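Local coordinates for protein cellulase (Soil metagenome, PDB 5I2U) that probably hydrolyses the beta-1,4-glucosidic bonds of cellulose, as a salt-tolerant glycoside hydrolase of family 5 with a TIM-barrel fold, at residues Ser294-Arg299 against Asp309-Trp314; His132-Glu137 against Lys173-Glu178. All coordinates share one frame; numbering follows the deposited sequence.

Contact 1 (Ser294-Arg299 against Asp309-Trp314); sequences SMLLPR and DLLKPW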
loop_
_atom_site.group_PDB
_atom_site.type_symbol
_atom_site.label_atom_id
_atom_site.label_comp_id
_atom_site.label_asym_id
_atom_site.label_seq_id
_atom_site.Cartn_x
_atom_site.Cartn_y
_atom_site.Cartn_z
ATOM N N SER A 294 7.853 9.196 9.997
ATOM C CA SER A 294 7.462 10.344 9.138
ATOM C C SER A 294 8.710 10.765 8.403
ATOM O O SER A 294 9.689 11.174 9.033
ATOM C CB SER A 294 6.912 11.521 9.961
ATOM O OG SER A 294 5.496 11.473 10.062
ATOM N N MET A 295 8.699 10.656 7.081
ATOM C CA MET A 295 9.944 10.798 6.282
ATOM C C MET A 295 10.477 12.227 6.106
ATOM O O MET A 295 11.639 12.391 5.720
ATOM C CB MET A 295 9.738 10.185 4.900
ATOM C CG MET A 295 9.521 8.682 4.922
ATOM S SD MET A 295 8.959 8.025 3.336
ATOM C CE MET A 295 8.527 6.359 3.848
ATOM N N LEU A 296 9.639 13.244 6.346
ATOM C CA LEU A 296 9.979 14.644 6.029
ATOM C C LEU A 296 9.936 15.561 7.247
ATOM O O LEU A 296 9.187 15.329 8.178
ATOM C CB LEU A 296 8.998 15.193 4.992
ATOM C CG LEU A 296 8.888 14.436 3.664
ATOM C CD1 LEU A 296 7.680 14.934 2.875
ATOM C CD2 LEU A 296 10.168 14.575 2.856
ATOM N N LEU A 297 10.737 16.619 7.218
ATOM C CA LEU A 297 10.618 17.704 8.203
ATOM C C LEU A 297 9.416 18.596 7.862
ATOM O O LEU A 297 9.076 18.737 6.693
ATOM C CB LEU A 297 11.872 18.572 8.224
ATOM C CG LEU A 297 13.167 17.921 8.679
ATOM C CD1 LEU A 297 14.261 18.978 8.729
ATOM C CD2 LEU A 297 13.025 17.250 10.041
ATOM N N PRO A 298 8.765 19.190 8.884
ATOM C CA PRO A 298 7.642 20.107 8.637
ATOM C C PRO A 298 7.947 21.264 7.694
ATOM O O PRO A 298 7.064 21.717 7.000
ATOM C CB PRO A 298 7.303 20.616 10.040
ATOM C CG PRO A 298 7.638 19.444 10.915
ATOM C CD PRO A 298 8.841 18.800 10.308
ATOM N N ARG A 299 9.199 21.712 7.672
ATOM C CA ARG A 299 9.658 22.762 6.771
ATOM C C ARG A 299 9.511 22.424 5.301
ATOM O O ARG A 299 9.444 23.325 4.476
ATOM C CB ARG A 299 11.125 23.085 7.066
ATOM C CG ARG A 299 11.714 24.211 6.226
ATOM C CD ARG A 299 12.939 24.800 6.893
ATOM N NE ARG A 299 13.906 23.775 7.275
ATOM C CZ ARG A 299 14.855 23.264 6.485
ATOM N NH1 ARG A 299 15.007 23.679 5.226
ATOM N NH2 ARG A 299 15.661 22.320 6.968
ATOM N N ASP A 309 18.524 17.908 3.395
ATOM C CA ASP A 309 18.292 18.414 4.767
ATOM C C ASP A 309 16.826 18.305 5.236
ATOM O O ASP A 309 16.556 18.324 6.431
ATOM C CB ASP A 309 18.784 19.872 4.917
ATOM C CG ASP A 309 18.206 20.808 3.857
ATOM O OD1 ASP A 309 18.428 20.569 2.661
ATOM O OD2 ASP A 309 17.544 21.792 4.214
ATOM N N LEU A 310 15.898 18.228 4.288
ATOM C CA LEU A 310 14.469 18.118 4.569
ATOM C C LEU A 310 14.006 16.690 4.751
ATOM O O LEU A 310 12.886 16.455 5.217
ATOM C CB LEU A 310 13.664 18.789 3.454
ATOM C CG LEU A 310 13.792 20.313 3.449
ATOM C CD1 LEU A 310 13.333 20.897 2.118
ATOM C CD2 LEU A 310 12.984 20.917 4.592
ATOM N N LEU A 311 14.855 15.749 4.377
ATOM C CA LEU A 311 14.576 14.341 4.563
ATOM C C LEU A 311 14.989 13.938 5.955
ATOM O O LEU A 311 16.088 14.243 6.387
ATOM C CB LEU A 311 15.359 13.505 3.556
ATOM C CG LEU A 311 15.013 13.728 2.092
ATOM C CD1 LEU A 311 15.972 12.942 1.199
ATOM C CD2 LEU A 311 13.568 13.348 1.813
ATOM N N LYS A 312 14.092 13.276 6.658
ATOM C CA LYS A 312 14.424 12.650 7.917
ATOM C C LYS A 312 15.319 11.429 7.622
ATOM O O LYS A 312 15.342 10.943 6.489
ATOM C CB LYS A 312 13.153 12.219 8.648
ATOM C CG LYS A 312 12.322 13.368 9.207
ATOM C CD LYS A 312 12.655 13.669 10.666
ATOM C CE LYS A 312 12.069 12.645 11.626
ATOM N NZ LYS A 312 10.582 12.762 11.720
ATOM N N PRO A 313 16.043 10.927 8.638
ATOM C CA PRO A 313 16.833 9.699 8.470
ATOM C C PRO A 313 16.084 8.552 7.763
ATOM O O PRO A 313 16.607 7.973 6.808
ATOM C CB PRO A 313 17.178 9.311 9.902
ATOM C CG PRO A 313 17.157 10.589 10.669
ATOM C CD PRO A 313 16.170 11.489 9.995
ATOM N N TRP A 314 14.857 8.270 8.201
ATOM C CA TRP A 314 13.987 7.280 7.536
ATOM C C TRP A 314 13.607 7.680 6.104
ATOM O O TRP A 314 13.456 6.819 5.237
ATOM C CB TRP A 314 12.752 7.001 8.406
ATOM C CG TRP A 314 11.671 6.179 7.780
ATOM C CD1 TRP A 314 10.369 6.504 7.726
ATOM C CD2 TRP A 314 11.799 4.918 7.100
ATOM N NE1 TRP A 314 9.651 5.535 7.080
ATOM C CE2 TRP A 314 10.507 4.543 6.685
ATOM C CE3 TRP A 314 12.878 4.062 6.817
ATOM C CZ2 TRP A 314 10.254 3.364 5.981
ATOM C CZ3 TRP A 314 12.629 2.874 6.133
ATOM C CH2 TRP A 314 11.324 2.543 5.719
#

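Contact 2 (His132-Glu137 against Lys173-Glu178); sequences HNKYTE and KTYSEE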
loop_
_atom_site.group_PDB
_atom_site.type_symbol
_atom_site.label_atom_id
_atom_site.label_comp_id
_atom_site.label_asym_id
_atom_site.label_seq_id
_atom_site.Cartn_x
_atom_site.Cartn_y
_atom_site.Cartn_z
ATOM N N HIS A 132 -9.065 0.408 10.430
ATOM C CA HIS A 132 -8.829 -0.686 11.381
ATOM C C HIS A 132 -10.121 -1.452 11.665
ATOM O O HIS A 132 -10.124 -2.686 11.668
ATOM C CB HIS A 132 -8.278 -0.167 12.709
ATOM C CG HIS A 132 -6.891 0.388 12.621
ATOM N ND1 HIS A 132 -5.814 -0.359 12.190
ATOM C CD2 HIS A 132 -6.398 1.606 12.951
ATOM C CE1 HIS A 132 -4.722 0.385 12.239
ATOM N NE2 HIS A 132 -5.048 1.579 12.698
ATOM N N ASN A 133 -11.203 -0.718 11.922
ATOM C CA ASN A 133 -12.511 -1.329 12.158
ATOM C C ASN A 133 -13.144 -1.783 10.840
ATOM O O ASN A 133 -12.651 -1.448 9.759
ATOM C CB ASN A 133 -13.433 -0.371 12.914
ATOM C CG ASN A 133 -12.918 -0.052 14.302
ATOM O OD1 ASN A 133 -12.954 -0.903 15.191
ATOM N ND2 ASN A 133 -12.403 1.166 14.494
ATOM N N LYS A 134 -14.228 -2.547 10.957
ATOM C CA LYS A 134 -14.946 -3.096 9.807
ATOM C C LYS A 134 -16.076 -2.164 9.358
ATOM O O LYS A 134 -17.006 -1.905 10.126
ATOM C CB LYS A 134 -15.516 -4.472 10.169
ATOM C CG LYS A 134 -15.944 -5.275 8.953
ATOM C CD LYS A 134 -16.510 -6.625 9.338
ATOM C CE LYS A 134 -17.974 -6.508 9.707
ATOM N NZ LYS A 134 -18.359 -7.680 10.513
ATOM N N TYR A 135 -15.994 -1.678 8.119
ATOM C CA TYR A 135 -16.954 -0.708 7.553
ATOM C C TYR A 135 -17.453 -1.203 6.194
ATOM O O TYR A 135 -17.191 -0.595 5.137
ATOM C CB TYR A 135 -16.286 0.652 7.405
ATOM C CG TYR A 135 -15.797 1.243 8.697
ATOM C CD1 TYR A 135 -16.706 1.673 9.683
ATOM C CD2 TYR A 135 -14.433 1.395 8.950
ATOM C CE1 TYR A 135 -16.261 2.227 10.884
ATOM C CE2 TYR A 135 -13.984 1.967 10.139
ATOM C CZ TYR A 135 -14.897 2.376 11.103
ATOM O OH TYR A 135 -14.444 2.935 12.285
ATOM N N THR A 136 -18.190 -2.316 6.243
ATOM C CA THR A 136 -18.555 -3.096 5.050
ATOM C C THR A 136 -19.338 -2.303 4.003
ATOM O O THR A 136 -18.998 -2.327 2.828
ATOM C CB THR A 136 -19.358 -4.359 5.438
ATOM O OG1 THR A 136 -18.743 -5.007 6.558
ATOM C CG2 THR A 136 -19.415 -5.347 4.284
ATOM N N GLU A 137 -20.369 -1.590 4.424
ATOM C CA GLU A 137 -21.244 -0.878 3.485
ATOM C C GLU A 137 -20.565 0.358 2.896
ATOM O O GLU A 137 -20.776 0.691 1.726
ATOM C CB GLU A 137 -22.589 -0.530 4.179
ATOM C CG GLU A 137 -23.796 -0.152 3.314
ATOM C CD GLU A 137 -23.943 -1.048 2.091
ATOM O OE1 GLU A 137 -24.489 -2.143 2.284
ATOM O OE2 GLU A 137 -23.494 -0.686 0.966
ATOM N N LYS A 173 -12.589 -12.319 5.804
ATOM C CA LYS A 173 -12.814 -13.007 4.519
ATOM C C LYS A 173 -14.198 -12.708 3.947
ATOM O O LYS A 173 -14.338 -12.560 2.743
ATOM C CB LYS A 173 -12.643 -14.523 4.681
ATOM C CG LYS A 173 -12.619 -15.333 3.387
ATOM C CD LYS A 173 -12.786 -16.815 3.690
ATOM C CE LYS A 173 -12.656 -17.678 2.451
ATOM N NZ LYS A 173 -13.468 -18.922 2.566
ATOM N N THR A 174 -15.214 -12.656 4.809
ATOM C CA THR A 174 -16.589 -12.368 4.385
ATOM C C THR A 174 -16.681 -10.953 3.843
ATOM O O THR A 174 -17.176 -10.745 2.742
ATOM C CB THR A 174 -17.583 -12.541 5.549
ATOM O OG1 THR A 174 -17.398 -13.834 6.156
ATOM C CG2 THR A 174 -19.037 -12.407 5.062
ATOM N N TYR A 175 -16.188 -9.993 4.620
ATOM C CA TYR A 175 -16.053 -8.603 4.184
ATOM C C TYR A 175 -15.379 -8.517 2.825
ATOM O O TYR A 175 -15.833 -7.798 1.926
ATOM C CB TYR A 175 -15.233 -7.832 5.229
ATOM C CG TYR A 175 -14.747 -6.429 4.872
ATOM C CD1 TYR A 175 -13.677 -6.231 3.983
ATOM C CD2 TYR A 175 -15.309 -5.308 5.469
ATOM C CE1 TYR A 175 -13.209 -4.961 3.679
ATOM C CE2 TYR A 175 -14.844 -4.026 5.170
ATOM C CZ TYR A 175 -13.788 -3.856 4.279
ATOM O OH TYR A 175 -13.319 -2.590 3.979
ATOM N N SER A 176 -14.294 -9.271 2.690
ATOM C CA SER A 176 -13.471 -9.249 1.487
ATOM C C SER A 176 -14.177 -9.852 0.277
ATOM O O SER A 176 -14.160 -9.256 -0.801
ATOM C CB SER A 176 -12.142 -9.957 1.747
ATOM O OG SER A 176 -11.402 -9.206 2.681
ATOM N N GLU A 177 -14.779 -11.029 0.459
ATOM C CA GLU A 177 -15.633 -11.659 -0.582
ATOM C C GLU A 177 -16.703 -10.677 -1.071
ATOM O O GLU A 177 -16.868 -10.477 -2.273
ATOM C CB GLU A 177 -16.305 -12.944 -0.061
ATOM C CG GLU A 177 -15.364 -14.144 0.052
ATOM C CD GLU A 177 -15.876 -15.275 0.950
ATOM O OE1 GLU A 177 -16.816 -15.075 1.763
ATOM O OE2 GLU A 177 -15.315 -16.389 0.848
ATOM N N GLU A 178 -17.385 -10.032 -0.128
ATOM C CA GLU A 178 -18.466 -9.107 -0.460
ATOM C C GLU A 178 -18.019 -7.829 -1.181
ATOM O O GLU A 178 -18.670 -7.403 -2.125
ATOM C CB GLU A 178 -19.275 -8.769 0.790
ATOM C CG GLU A 178 -20.152 -9.925 1.248
ATOM C CD GLU A 178 -20.973 -9.610 2.488
ATOM O OE1 GLU A 178 -21.160 -8.423 2.812
ATOM O OE2 GLU A 178 -21.438 -10.573 3.136
#

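Contact 1 (Ser294-Arg299 against Asp309-Trp314)
Leu-297 N donates to Leu-310 O at 2.9 Å, nearly straight at 169°, and Lys-312 N reaches Met-295 O at 2.8 Å from above the carbonyl plane. Between these two bonds Leu-296 and Leu-311 form a single beta bridge, and their CD2 methyls meet at 3.8 Å. Met-295 CG and CE touch the Trp-314 indole, CE lying 3.5 Å from NE1; Met-295 SD is 5.0 Å from the centroid of the Trp-314 five-membered ring, 30° off its normal, an oblique Met-aromatic contact. Lys-312 is the N-cap residue of helix 313-325, the last helix of this (beta/alpha)8 barrel, so the bridge ties the loop after strand 281-286 to the start of that helix. A chi2 of -94°, with further bends at chi3 and chi4, curls the lysine back, bringing NZ within 3.2 Å of Ser-294 O; Glu-291 O also accepts from it. A leucine in its place would probably leave both carbonyls without this ammonium donor. Asp-309 OD2 lies at the Arg-299 guanidinium edge, 3.3 Å from NH1, in a salt bridge with weak hydrogen bonds, while Leu-310 CD2 covers one guanidinium face. Farther out, Trp-284 O accepts from Trp-314 NE1, and Thr-307 holds Asp-309 OD1.

Contact 2 (His132-Glu137 against Lys173-Glu178)
Tyr-175 supplies most of the van der Waals contact, bringing CD2 and CE2 of its ring against Lys-134 to Thr-136. Its CD2 atom has two close neighbours: Lys-134 CG at 3.5 Å and Thr-136 OG1 at 3.6 Å. Both approach obliquely to the ring, and the lysine and threonine side chains each run past the tyrosine in the opposite direction. The adjacent CE2 faces backbone, with Thr-136 CA at 3.8 Å and Tyr-135 N at 3.9 Å; that last nitrogen lies at the ring edge, near its plane. With CG anti to the backbone N (chi1 169°), the tyrosine ring extends from helix 169-186 toward the other segment. A smaller apolar-to-polar contact sets Thr-136 CG2 3.8 Å from Glu-178 OE1, one helical turn beyond Tyr-175.

In the (beta/alpha)8 barrel, the loop after strand 124-130 and the N-terminus of helix 136-150 here pack on helix 169-186. Tyr-135 takes the N-cap position, and the helix begins at Thr-136, whose CA lies 6.1 Å from Tyr-175 CA. Helix 169-186 follows the next barrel strand, 156-159, so the contact joins adjacent beta-alpha units.

No hydrogen bond or salt bridge crosses between the two segments. Tyr-175 OH hydrogen-bonds instead to Ile-160 O, in the loop after strand 156-159, which anchors the far end of the ring, and Tyr-135 OH bonds to Glu-95 OE1. Two salt bridges reach past the segments: Lys-134 NZ, in the loop before helix 136-150, pairs with Glu-171 of helix 169-186, and Glu-178 OE1 with Lys-140 of helix 136-150.

How the contacts relate
The two contacts share no helix or strand and lie on opposite sides of the chain's centre, their own centres about 35 Å apart and their nearest atoms about 15 Å apart. Contact 1 is partly buried and joins chain positions only ten residues apart, folding the later part of the loop between the eighth barrel strand and the final helix back on itself. Contact 2, a surface contact, spans 36 residues and brings the loop and first turn of the helix after the third strand against the helix after the fourth. Contact 1 combines two backbone hydrogen bonds with a salt bridge, an ammonium-carbonyl bond and apolar packing, burying 619 Å²; no hydrogen bond or salt bridge crosses contact 2, which buries 198 Å².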